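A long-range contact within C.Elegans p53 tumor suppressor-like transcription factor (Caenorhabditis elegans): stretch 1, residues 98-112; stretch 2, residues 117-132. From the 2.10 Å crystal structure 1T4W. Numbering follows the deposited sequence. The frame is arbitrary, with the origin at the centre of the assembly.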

ATOM      1  N   ASP A  98      12.901  11.596  -2.008  1.00 29.93           N
ATOM      2  CA  ASP A  98      13.352  10.214  -1.924  1.00 42.34           C
ATOM      3  C   ASP A  98      12.262   9.204  -1.556  1.00 37.65           C
ATOM      4  O   ASP A  98      12.563   8.019  -1.391  1.00 35.86           O
ATOM      5  CB  ASP A  98      14.519  10.110  -0.939  1.00 36.77           C
ATOM      6  CG  ASP A  98      14.145  10.584   0.436  1.00 41.79           C
ATOM      7  OD1 ASP A  98      13.042  11.145   0.570  1.00 37.77           O
ATOM      8  OD2 ASP A  98      14.941  10.402   1.379  1.00 48.11           O
ATOM      9  N   SER A  99      11.003   9.643  -1.417  1.00 28.64           N
ATOM     10  CA  SER A  99       9.956   8.676  -1.074  1.00 22.87           C
ATOM     11  C   SER A  99       9.608   7.858  -2.318  1.00 26.06           C
ATOM     12  O   SER A  99       9.484   8.399  -3.419  1.00 28.24           O
ATOM     13  CB  SER A  99       8.700   9.374  -0.565  1.00 29.00           C
ATOM     14  OG  SER A  99       7.757   8.414  -0.119  1.00 27.81           O
ATOM     15  N   PHE A 100       9.464   6.554  -2.144  1.00 22.71           N
ATOM     16  CA  PHE A 100       9.130   5.679  -3.257  1.00 21.55           C
ATOM     17  C   PHE A 100       7.701   5.975  -3.762  1.00 27.43           C
ATOM     18  O   PHE A 100       7.404   5.868  -4.965  1.00 20.64           O
ATOM     19  CB  PHE A 100       9.243   4.217  -2.801  1.00 20.38           C
ATOM     20  CG  PHE A 100       9.354   3.224  -3.939  1.00 20.50           C
ATOM     21  CD1 PHE A 100       8.232   2.870  -4.694  1.00 24.21           C
ATOM     22  CD2 PHE A 100      10.592   2.683  -4.286  1.00 26.48           C
ATOM     23  CE1 PHE A 100       8.340   1.982  -5.794  1.00 16.04           C
ATOM     24  CE2 PHE A 100      10.717   1.803  -5.382  1.00 18.13           C
ATOM     25  CZ  PHE A 100       9.588   1.459  -6.131  1.00 26.66           C
ATOM     26  N   PHE A 101       6.833   6.381  -2.841  1.00 20.92           N
ATOM     27  CA  PHE A 101       5.432   6.631  -3.172  1.00 25.94           C
ATOM     28  C   PHE A 101       4.880   7.923  -2.592  1.00 26.09           C
ATOM     29  O   PHE A 101       5.433   8.475  -1.650  1.00 25.42           O
ATOM     30  CB  PHE A 101       4.570   5.463  -2.675  1.00 18.29           C
ATOM     31  CG  PHE A 101       4.469   5.376  -1.171  1.00 18.63           C
ATOM     32  CD1 PHE A 101       5.574   5.040  -0.406  1.00 17.98           C
ATOM     33  CD2 PHE A 101       3.265   5.656  -0.520  1.00 17.36           C
ATOM     34  CE1 PHE A 101       5.498   4.982   0.997  1.00 15.48           C
ATOM     35  CE2 PHE A 101       3.167   5.598   0.874  1.00 18.53           C
ATOM     36  CZ  PHE A 101       4.288   5.258   1.636  1.00 25.42           C
ATOM     37  N   TYR A 102       3.764   8.380  -3.150  1.00 24.47           N
ATOM     38  CA  TYR A 102       3.104   9.598  -2.685  1.00 24.94           C
ATOM     39  C   TYR A 102       1.586   9.397  -2.612  1.00 34.26           C
ATOM     40  O   TYR A 102       1.030   8.464  -3.204  1.00 23.39           O
ATOM     41  CB  TYR A 102       3.423  10.776  -3.615  1.00 24.19           C
ATOM     42  CG  TYR A 102       4.909  11.012  -3.792  1.00 34.18           C
ATOM     43  CD1 TYR A 102       5.642  10.323  -4.769  1.00 38.91           C
ATOM     44  CD2 TYR A 102       5.600  11.877  -2.935  1.00 32.01           C
ATOM     45  CE1 TYR A 102       7.028  10.487  -4.881  1.00 35.80           C
ATOM     46  CE2 TYR A 102       6.971  12.042  -3.036  1.00 44.40           C
ATOM     47  CZ  TYR A 102       7.682  11.341  -4.006  1.00 39.62           C
ATOM     48  OH  TYR A 102       9.044  11.474  -4.047  1.00 24.62           O
ATOM     49  N   ILE A 103       0.931  10.289  -1.880  1.00 28.05           N
ATOM     50  CA  ILE A 103      -0.507  10.246  -1.682  1.00 23.66           C
ATOM     51  C   ILE A 103      -1.122  11.490  -2.326  1.00 28.52           C
ATOM     52  O   ILE A 103      -0.707  12.617  -2.045  1.00 30.83           O
ATOM     53  CB  ILE A 103      -0.818  10.220  -0.154  1.00 24.64           C
ATOM     54  CG1 ILE A 103      -0.100   9.025   0.490  1.00 30.63           C
ATOM     55  CG2 ILE A 103      -2.330  10.168   0.097  1.00 29.13           C
ATOM     56  CD1 ILE A 103      -0.504   7.666  -0.068  1.00 28.60           C
ATOM     57  N   ARG A 104      -2.107  11.285  -3.194  1.00 29.99           N
ATOM     58  CA  ARG A 104      -2.763  12.394  -3.880  1.00 30.02           C
ATOM     59  C   ARG A 104      -4.281  12.254  -3.781  1.00 28.26           C
ATOM     60  O   ARG A 104      -4.814  11.155  -3.541  1.00 24.19           O
ATOM     61  CB  ARG A 104      -2.348  12.424  -5.360  1.00 35.46           C
ATOM     62  CG  ARG A 104      -0.834  12.529  -5.603  1.00 51.10           C
ATOM     63  CD  ARG A 104      -0.277  13.890  -5.189  1.00 49.07           C
ATOM     64  NE  ARG A 104      -0.810  14.981  -6.008  1.00 57.39           N
ATOM     65  CZ  ARG A 104      -0.334  15.334  -7.201  1.00 59.67           C
ATOM     66  NH1 ARG A 104       0.695  14.687  -7.730  1.00 68.38           N
ATOM     67  NH2 ARG A 104      -0.888  16.337  -7.866  1.00 50.14           N
ATOM     68  N   ASN A 105      -4.967  13.369  -3.994  1.00 27.90           N
ATOM     69  CA  ASN A 105      -6.422  13.413  -3.932  1.00 19.60           C
ATOM     70  C   ASN A 105      -6.909  12.741  -2.664  1.00 24.98           C
ATOM     71  O   ASN A 105      -7.862  11.970  -2.684  1.00 24.74           O
ATOM     72  CB  ASN A 105      -7.029  12.726  -5.161  1.00 30.45           C
ATOM     73  CG  ASN A 105      -6.605  13.399  -6.448  1.00 45.33           C
ATOM     74  OD1 ASN A 105      -6.779  14.607  -6.607  1.00 32.68           O
ATOM     75  ND2 ASN A 105      -6.031  12.630  -7.367  1.00 32.29           N
ATOM     76  N   SER A 106      -6.250  13.052  -1.553  1.00 22.22           N
ATOM     77  CA  SER A 106      -6.629  12.469  -0.280  1.00 17.93           C
ATOM     78  C   SER A 106      -7.759  13.270   0.302  1.00 32.80           C
ATOM     79  O   SER A 106      -7.661  14.512   0.421  1.00 22.03           O
ATOM     80  CB  SER A 106      -5.447  12.507   0.705  1.00 17.26           C
ATOM     81  OG  SER A 106      -5.839  11.975   1.960  1.00 25.81           O
ATOM     82  N   GLU A 107      -8.826  12.571   0.671  1.00 19.16           N
ATOM     83  CA  GLU A 107      -9.975  13.231   1.268  1.00 35.16           C
ATOM     84  C   GLU A 107      -9.557  13.696   2.670  1.00 32.16           C
ATOM     85  O   GLU A 107     -10.060  14.689   3.172  1.00 26.88           O
ATOM     86  CB  GLU A 107     -11.171  12.271   1.363  1.00 22.27           C
ATOM     87  CG  GLU A 107     -10.928  11.108   2.314  1.00 56.24           C
ATOM     88  CD  GLU A 107     -12.204  10.371   2.699  1.00 60.18           C
ATOM     89  OE1 GLU A 107     -13.213  11.038   3.025  1.00 71.51           O
ATOM     90  OE2 GLU A 107     -12.198   9.126   2.691  1.00 35.53           O
ATOM     91  N   HIS A 108      -8.619  12.978   3.286  1.00 29.22           N
ATOM     92  CA  HIS A 108      -8.134  13.319   4.617  1.00 31.28           C
ATOM     93  C   HIS A 108      -6.852  14.129   4.634  1.00 29.96           C
ATOM     94  O   HIS A 108      -6.006  14.009   3.739  1.00 24.52           O
ATOM     95  CB  HIS A 108      -7.923  12.041   5.436  1.00 24.43           C
ATOM     96  CG  HIS A 108      -9.198  11.337   5.775  1.00 36.47           C
ATOM     97  ND1 HIS A 108     -10.177  11.918   6.547  1.00 32.46           N
ATOM     98  CD2 HIS A 108      -9.648  10.098   5.465  1.00 29.47           C
ATOM     99  CE1 HIS A 108     -11.175  11.066   6.703  1.00 37.91           C
ATOM    100  NE2 HIS A 108     -10.878   9.954   6.056  1.00 40.22           N
ATOM    101  N   GLU A 109      -6.712  14.961   5.660  1.00 24.76           N
ATOM    102  CA  GLU A 109      -5.501  15.751   5.824  1.00 20.94           C
ATOM    103  C   GLU A 109      -4.418  14.723   6.133  1.00 21.17           C
ATOM    104  O   GLU A 109      -4.707  13.707   6.765  1.00 23.35           O
ATOM    105  CB  GLU A 109      -5.649  16.696   7.024  1.00 26.64           C
ATOM    106  CG  GLU A 109      -4.337  17.287   7.515  1.00 35.83           C
ATOM    107  CD  GLU A 109      -4.503  18.099   8.799  1.00 37.26           C
ATOM    108  OE1 GLU A 109      -5.637  18.204   9.324  1.00 29.53           O
ATOM    109  OE2 GLU A 109      -3.491  18.628   9.285  1.00 24.10           O
ATOM    110  N   PHE A 110      -3.180  14.969   5.704  1.00 26.18           N
ATOM    111  CA  PHE A 110      -2.102  14.016   5.995  1.00 30.36           C
ATOM    112  C   PHE A 110      -0.789  14.742   6.223  1.00 34.76           C
ATOM    113  O   PHE A 110      -0.655  15.913   5.875  1.00 30.12           O
ATOM    114  CB  PHE A 110      -1.933  13.008   4.838  1.00 19.85           C
ATOM    115  CG  PHE A 110      -1.496  13.640   3.539  1.00 21.72           C
ATOM    116  CD1 PHE A 110      -0.137  13.832   3.257  1.00 19.72           C
ATOM    117  CD2 PHE A 110      -2.445  14.056   2.603  1.00 27.68           C
ATOM    118  CE1 PHE A 110       0.273  14.430   2.050  1.00 28.56           C
ATOM    119  CE2 PHE A 110      -2.054  14.652   1.401  1.00 28.29           C
ATOM    120  CZ  PHE A 110      -0.691  14.840   1.120  1.00 27.26           C
ATOM    121  N   SER A 111       0.156  14.038   6.839  1.00 22.64           N
ATOM    122  CA  SER A 111       1.499  14.539   7.103  1.00 25.79           C
ATOM    123  C   SER A 111       2.436  13.389   6.736  1.00 30.85           C
ATOM    124  O   SER A 111       1.997  12.257   6.547  1.00 27.71           O
ATOM    125  CB  SER A 111       1.696  14.886   8.579  1.00 30.16           C
ATOM    126  OG  SER A 111       1.605  13.717   9.386  1.00 29.86           O
ATOM    127  N   TYR A 112       3.723  13.682   6.668  1.00 27.71           N
ATOM    128  CA  TYR A 112       4.716  12.693   6.309  1.00 28.33           C
ATOM    129  C   TYR A 112       5.911  12.724   7.248  1.00 29.19           C
ATOM    130  O   TYR A 112       6.246  13.762   7.820  1.00 32.47           O
ATOM    131  CB  TYR A 112       5.209  12.940   4.873  1.00 27.44           C
ATOM    132  CG  TYR A 112       6.316  11.994   4.431  1.00 31.94           C
ATOM    133  CD1 TYR A 112       7.656  12.322   4.621  1.00 30.21           C
ATOM    134  CD2 TYR A 112       6.012  10.746   3.869  1.00 29.09           C
ATOM    135  CE1 TYR A 112       8.678  11.439   4.266  1.00 27.19           C
ATOM    136  CE2 TYR A 112       7.018   9.854   3.513  1.00 24.56           C
ATOM    137  CZ  TYR A 112       8.353  10.212   3.717  1.00 31.31           C
ATOM    138  OH  TYR A 112       9.358   9.344   3.377  1.00 31.96           O
ATOM    139  N   GLY A 117      10.446   4.926   9.254  1.00 28.48           N
ATOM    140  CA  GLY A 117      10.204   4.359   7.943  1.00 26.38           C
ATOM    141  C   GLY A 117       9.274   5.322   7.222  1.00 32.72           C
ATOM    142  O   GLY A 117       8.445   5.989   7.857  1.00 27.86           O
ATOM    143  N   SER A 118       9.417   5.405   5.903  1.00 25.38           N
ATOM    144  CA  SER A 118       8.599   6.290   5.070  1.00 20.35           C
ATOM    145  C   SER A 118       7.098   6.042   5.355  1.00 28.86           C
ATOM    146  O   SER A 118       6.544   4.997   5.029  1.00 19.32           O
ATOM    147  CB  SER A 118       8.929   6.038   3.597  1.00 17.70           C
ATOM    148  OG  SER A 118       8.332   7.012   2.762  1.00 30.57           O
ATOM    149  N   THR A 119       6.442   7.019   5.960  1.00 23.19           N
ATOM    150  CA  THR A 119       5.049   6.870   6.345  1.00 23.14           C
ATOM    151  C   THR A 119       4.210   8.118   6.118  1.00 28.43           C
ATOM    152  O   THR A 119       4.621   9.216   6.490  1.00 25.47           O
ATOM    153  CB  THR A 119       4.939   6.541   7.863  1.00 25.89           C
ATOM    154  OG1 THR A 119       5.685   5.356   8.155  1.00 28.80           O
ATOM    155  CG2 THR A 119       3.468   6.358   8.285  1.00 24.20           C
ATOM    156  N   PHE A 120       3.037   7.947   5.514  1.00 23.49           N
ATOM    157  CA  PHE A 120       2.121   9.063   5.343  1.00 19.29           C
ATOM    158  C   PHE A 120       1.072   8.811   6.414  1.00 24.95           C
ATOM    159  O   PHE A 120       0.540   7.699   6.528  1.00 23.96           O
ATOM    160  CB  PHE A 120       1.468   9.073   3.959  1.00 19.23           C
ATOM    161  CG  PHE A 120       2.348   9.656   2.874  1.00 17.82           C
ATOM    162  CD1 PHE A 120       3.304   8.872   2.228  1.00 25.00           C
ATOM    163  CD2 PHE A 120       2.256  10.999   2.543  1.00 21.94           C
ATOM    164  CE1 PHE A 120       4.165   9.431   1.266  1.00 21.69           C
ATOM    165  CE2 PHE A 120       3.111  11.571   1.585  1.00 24.35           C
ATOM    166  CZ  PHE A 120       4.068  10.778   0.950  1.00 24.54           C
ATOM    167  N   THR A 121       0.813   9.822   7.232  1.00 18.53           N
ATOM    168  CA  THR A 121      -0.188   9.712   8.283  1.00 18.53           C
ATOM    169  C   THR A 121      -1.395  10.565   7.986  1.00 22.83           C
ATOM    170  O   THR A 121      -1.308  11.803   7.884  1.00 24.60           O
ATOM    171  CB  THR A 121       0.372  10.125   9.657  1.00 24.53           C
ATOM    172  OG1 THR A 121       1.461   9.263  10.005  1.00 26.86           O
ATOM    173  CG2 THR A 121      -0.711  10.004  10.739  1.00 19.56           C
ATOM    174  N   LEU A 122      -2.537   9.909   7.862  1.00 21.27           N
ATOM    175  CA  LEU A 122      -3.772  10.620   7.599  1.00 21.36           C
ATOM    176  C   LEU A 122      -4.366  11.031   8.932  1.00 34.62           C
ATOM    177  O   LEU A 122      -4.506  10.196   9.827  1.00 21.69           O
ATOM    178  CB  LEU A 122      -4.782   9.717   6.889  1.00 20.65           C
ATOM    179  CG  LEU A 122      -4.374   9.074   5.572  1.00 21.30           C
ATOM    180  CD1 LEU A 122      -5.612   8.421   4.937  1.00 29.78           C
ATOM    181  CD2 LEU A 122      -3.790  10.107   4.654  1.00 25.75           C
ATOM    182  N   ILE A 123      -4.712  12.308   9.069  1.00 31.08           N
ATOM    183  CA  ILE A 123      -5.325  12.784  10.305  1.00 31.15           C
ATOM    184  C   ILE A 123      -6.813  12.761  10.079  1.00 39.33           C
ATOM    185  O   ILE A 123      -7.327  13.428   9.181  1.00 36.60           O
ATOM    186  CB  ILE A 123      -4.897  14.226  10.668  1.00 35.46           C
ATOM    187  CG1 ILE A 123      -3.434  14.246  11.115  1.00 39.87           C
ATOM    188  CG2 ILE A 123      -5.760  14.749  11.794  1.00 41.15           C
ATOM    189  CD1 ILE A 123      -2.423  14.039   9.995  1.00 56.10           C
ATOM    190  N   MET A 124      -7.511  11.978  10.887  1.00 30.45           N
ATOM    191  CA  MET A 124      -8.942  11.880  10.727  1.00 36.50           C
ATOM    192  C   MET A 124      -9.739  12.454  11.875  1.00 44.97           C
ATOM    193  O   MET A 124      -9.230  13.259  12.648  1.00 55.22           O
ATOM    194  CB  MET A 124      -9.290  10.437  10.467  1.00 20.71           C
ATOM    195  CG  MET A 124      -8.498   9.991   9.232  1.00 39.34           C
ATOM    196  SD  MET A 124      -8.909   8.382   8.667  1.00 33.51           S
ATOM    197  CE  MET A 124      -8.430   7.435  10.117  1.00 29.48           C
ATOM    198  N   TYR A 125     -10.991  12.046  11.993  1.00 36.46           N
ATOM    199  CA  TYR A 125     -11.834  12.586  13.043  1.00 43.38           C
ATOM    200  C   TYR A 125     -12.668  11.469  13.626  1.00 40.27           C
ATOM    201  O   TYR A 125     -12.892  10.444  12.969  1.00 36.45           O
ATOM    202  CB  TYR A 125     -12.736  13.664  12.444  1.00 40.44           C
ATOM    203  CG  TYR A 125     -13.429  13.164  11.202  1.00 56.74           C
ATOM    204  CD1 TYR A 125     -14.600  12.406  11.286  1.00 55.96           C
ATOM    205  CD2 TYR A 125     -12.881  13.389   9.940  1.00 60.81           C
ATOM    206  CE1 TYR A 125     -15.206  11.883  10.141  1.00 66.13           C
ATOM    207  CE2 TYR A 125     -13.477  12.870   8.788  1.00 58.49           C
ATOM    208  CZ  TYR A 125     -14.635  12.120   8.896  1.00 63.36           C
ATOM    209  OH  TYR A 125     -15.215  11.606   7.761  1.00 63.07           O
ATOM    210  N   PRO A 126     -13.138  11.650  14.869  1.00 36.89           N
ATOM    211  CA  PRO A 126     -13.954  10.632  15.525  1.00 36.82           C
ATOM    212  C   PRO A 126     -15.091  10.300  14.598  1.00 34.19           C
ATOM    213  O   PRO A 126     -15.660  11.187  13.965  1.00 32.36           O
ATOM    214  CB  PRO A 126     -14.428  11.333  16.800  1.00 41.80           C
ATOM    215  CG  PRO A 126     -13.316  12.310  17.077  1.00 32.56           C
ATOM    216  CD  PRO A 126     -13.045  12.861  15.705  1.00 43.85           C
ATOM    217  N   GLY A 127     -15.397   9.019  14.500  1.00 28.76           N
ATOM    218  CA  GLY A 127     -16.473   8.583  13.639  1.00 23.82           C
ATOM    219  C   GLY A 127     -16.067   8.248  12.209  1.00 35.15           C
ATOM    220  O   GLY A 127     -16.867   7.670  11.479  1.00 31.66           O
ATOM    221  N   ALA A 128     -14.859   8.612  11.779  1.00 27.06           N
ATOM    222  CA  ALA A 128     -14.471   8.288  10.405  1.00 27.58           C
ATOM    223  C   ALA A 128     -14.354   6.765  10.299  1.00 29.24           C
ATOM    224  O   ALA A 128     -13.848   6.113  11.212  1.00 23.27           O
ATOM    225  CB  ALA A 128     -13.145   8.967  10.051  1.00 24.19           C
ATOM    226  N   VAL A 129     -14.849   6.187   9.209  1.00 23.62           N
ATOM    227  CA  VAL A 129     -14.782   4.734   9.035  1.00 26.44           C
ATOM    228  C   VAL A 129     -14.234   4.359   7.653  1.00 26.87           C
ATOM    229  O   VAL A 129     -14.265   3.198   7.250  1.00 23.34           O
ATOM    230  CB  VAL A 129     -16.171   4.078   9.214  1.00 28.53           C
ATOM    231  CG1 VAL A 129     -16.673   4.272  10.659  1.00 25.26           C
ATOM    232  CG2 VAL A 129     -17.168   4.708   8.221  1.00 21.02           C
ATOM    233  N   GLN A 130     -13.739   5.349   6.922  1.00 26.13           N
ATOM    234  CA  GLN A 130     -13.188   5.068   5.601  1.00 28.00           C
ATOM    235  C   GLN A 130     -12.176   6.120   5.232  1.00 21.94           C
ATOM    236  O   GLN A 130     -12.214   7.243   5.724  1.00 21.16           O
ATOM    237  CB  GLN A 130     -14.301   5.043   4.534  1.00 30.23           C
ATOM    238  CG  GLN A 130     -13.843   4.561   3.138  1.00 35.04           C
ATOM    239  CD  GLN A 130     -15.016   4.232   2.214  1.00 36.40           C
ATOM    240  OE1 GLN A 130     -16.015   3.694   2.663  1.00 29.53           O
ATOM    241  NE2 GLN A 130     -14.886   4.536   0.922  1.00 25.56           N
ATOM    242  N   ALA A 131     -11.227   5.750   4.388  1.00 18.54           N
ATOM    243  CA  ALA A 131     -10.271   6.733   3.939  1.00 17.60           C
ATOM    244  C   ALA A 131     -10.059   6.451   2.470  1.00 21.62           C
ATOM    245  O   ALA A 131      -9.757   5.317   2.088  1.00 22.49           O
ATOM    246  CB  ALA A 131      -8.952   6.609   4.695  1.00 19.27           C
ATOM    247  N   ASN A 132     -10.219   7.488   1.662  1.00 20.18           N
ATOM    248  CA  ASN A 132     -10.020   7.405   0.224  1.00 21.01           C
ATOM    249  C   ASN A 132      -8.854   8.279  -0.194  1.00 17.28           C
ATOM    250  O   ASN A 132      -8.642   9.371   0.352  1.00 18.05           O
ATOM    251  CB  ASN A 132     -11.277   7.870  -0.513  1.00 26.22           C
ATOM    252  CG  ASN A 132     -12.475   7.011  -0.194  1.00 29.17           C
ATOM    253  OD1 ASN A 132     -12.370   5.791  -0.125  1.00 31.70           O
ATOM    254  ND2 ASN A 132     -13.628   7.640  -0.009  1.00 45.41           N
TER
HETATM  255  O   HOH W   1       9.357   5.360   0.531  1.00 25.63           O
HETATM  256  O   HOH W   2      -7.586  10.199   2.695  1.00 24.11           O
HETATM  257  O   HOH W   3      -8.692  15.059   7.672  1.00 43.11           O

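The second half of stretch 1 pairs antiparallel with strand 119-123; the axes approach to 4.4 Å, with 151° between their directions. The register rests on Ser111 and Thr121, whose backbones bond reciprocally: Thr121 N to Ser111 O at 2.8 Å (N-H...O 166°) and Ser111 N to Thr121 O at 2.9 Å (151°). Alternation then places Phe110, Tyr112, Phe120 and Leu122 on one face of the sheet. Strand 101-104 runs along that side, its direction 19° from that of strand 119-123 and its axis 8.5 Å away at closest approach.

Phe120, with 157 Å² covered, is the centre of the packing. Its chi1 of -81° (m) and chi2 of 84° bring the ring between two neighbours. Over one face lies the edge of Tyr112 (centroids 4.7 Å apart, planes at 57°); over the opposite face Ile103 CG1 sits 3.8 Å from the Phe120 ring centroid, 24° off the normal, a CH-pi contact. The edge of Phe120 in turn addresses the face of Phe101, with an offset. Tyr112 is t at chi1 (177°), an extended setting that carries its OH to 2.6 Å from Ser118 OG, a hydrogen bond whose donor is undetermined. Phe110 CB lies 3.4 Å from Leu122 CD2, a contact set by the backbone pairing on the Phe110 side; chi1 p (64°) places the ring, whose CD1 is 3.8 Å from Phe120 CD2.

His108 anchors the other end. With chi1 at -68° (m) and chi2 at -62°, its NE2 donates to Gln130 O at 3.0 Å and 166°, so NE2 carries a proton. Met124 covers one face of this ring: its CG and SD lie 3.7 and 3.8 Å from the His108 ring centroid, 7° and 20° off the normal, combining CH-pi and sulfur-aromatic contacts.

Glu107 CA-to-CB points toward the other stretch, and with chi1 p and chi2 t the chain reaches on, so that OE2 accepts from Asn132 N at 2.8 Å, while Glu107 N donates to Asn132 O at 3.2 Å. One water also joins Ser106 OG, His108 N and Asn132 O.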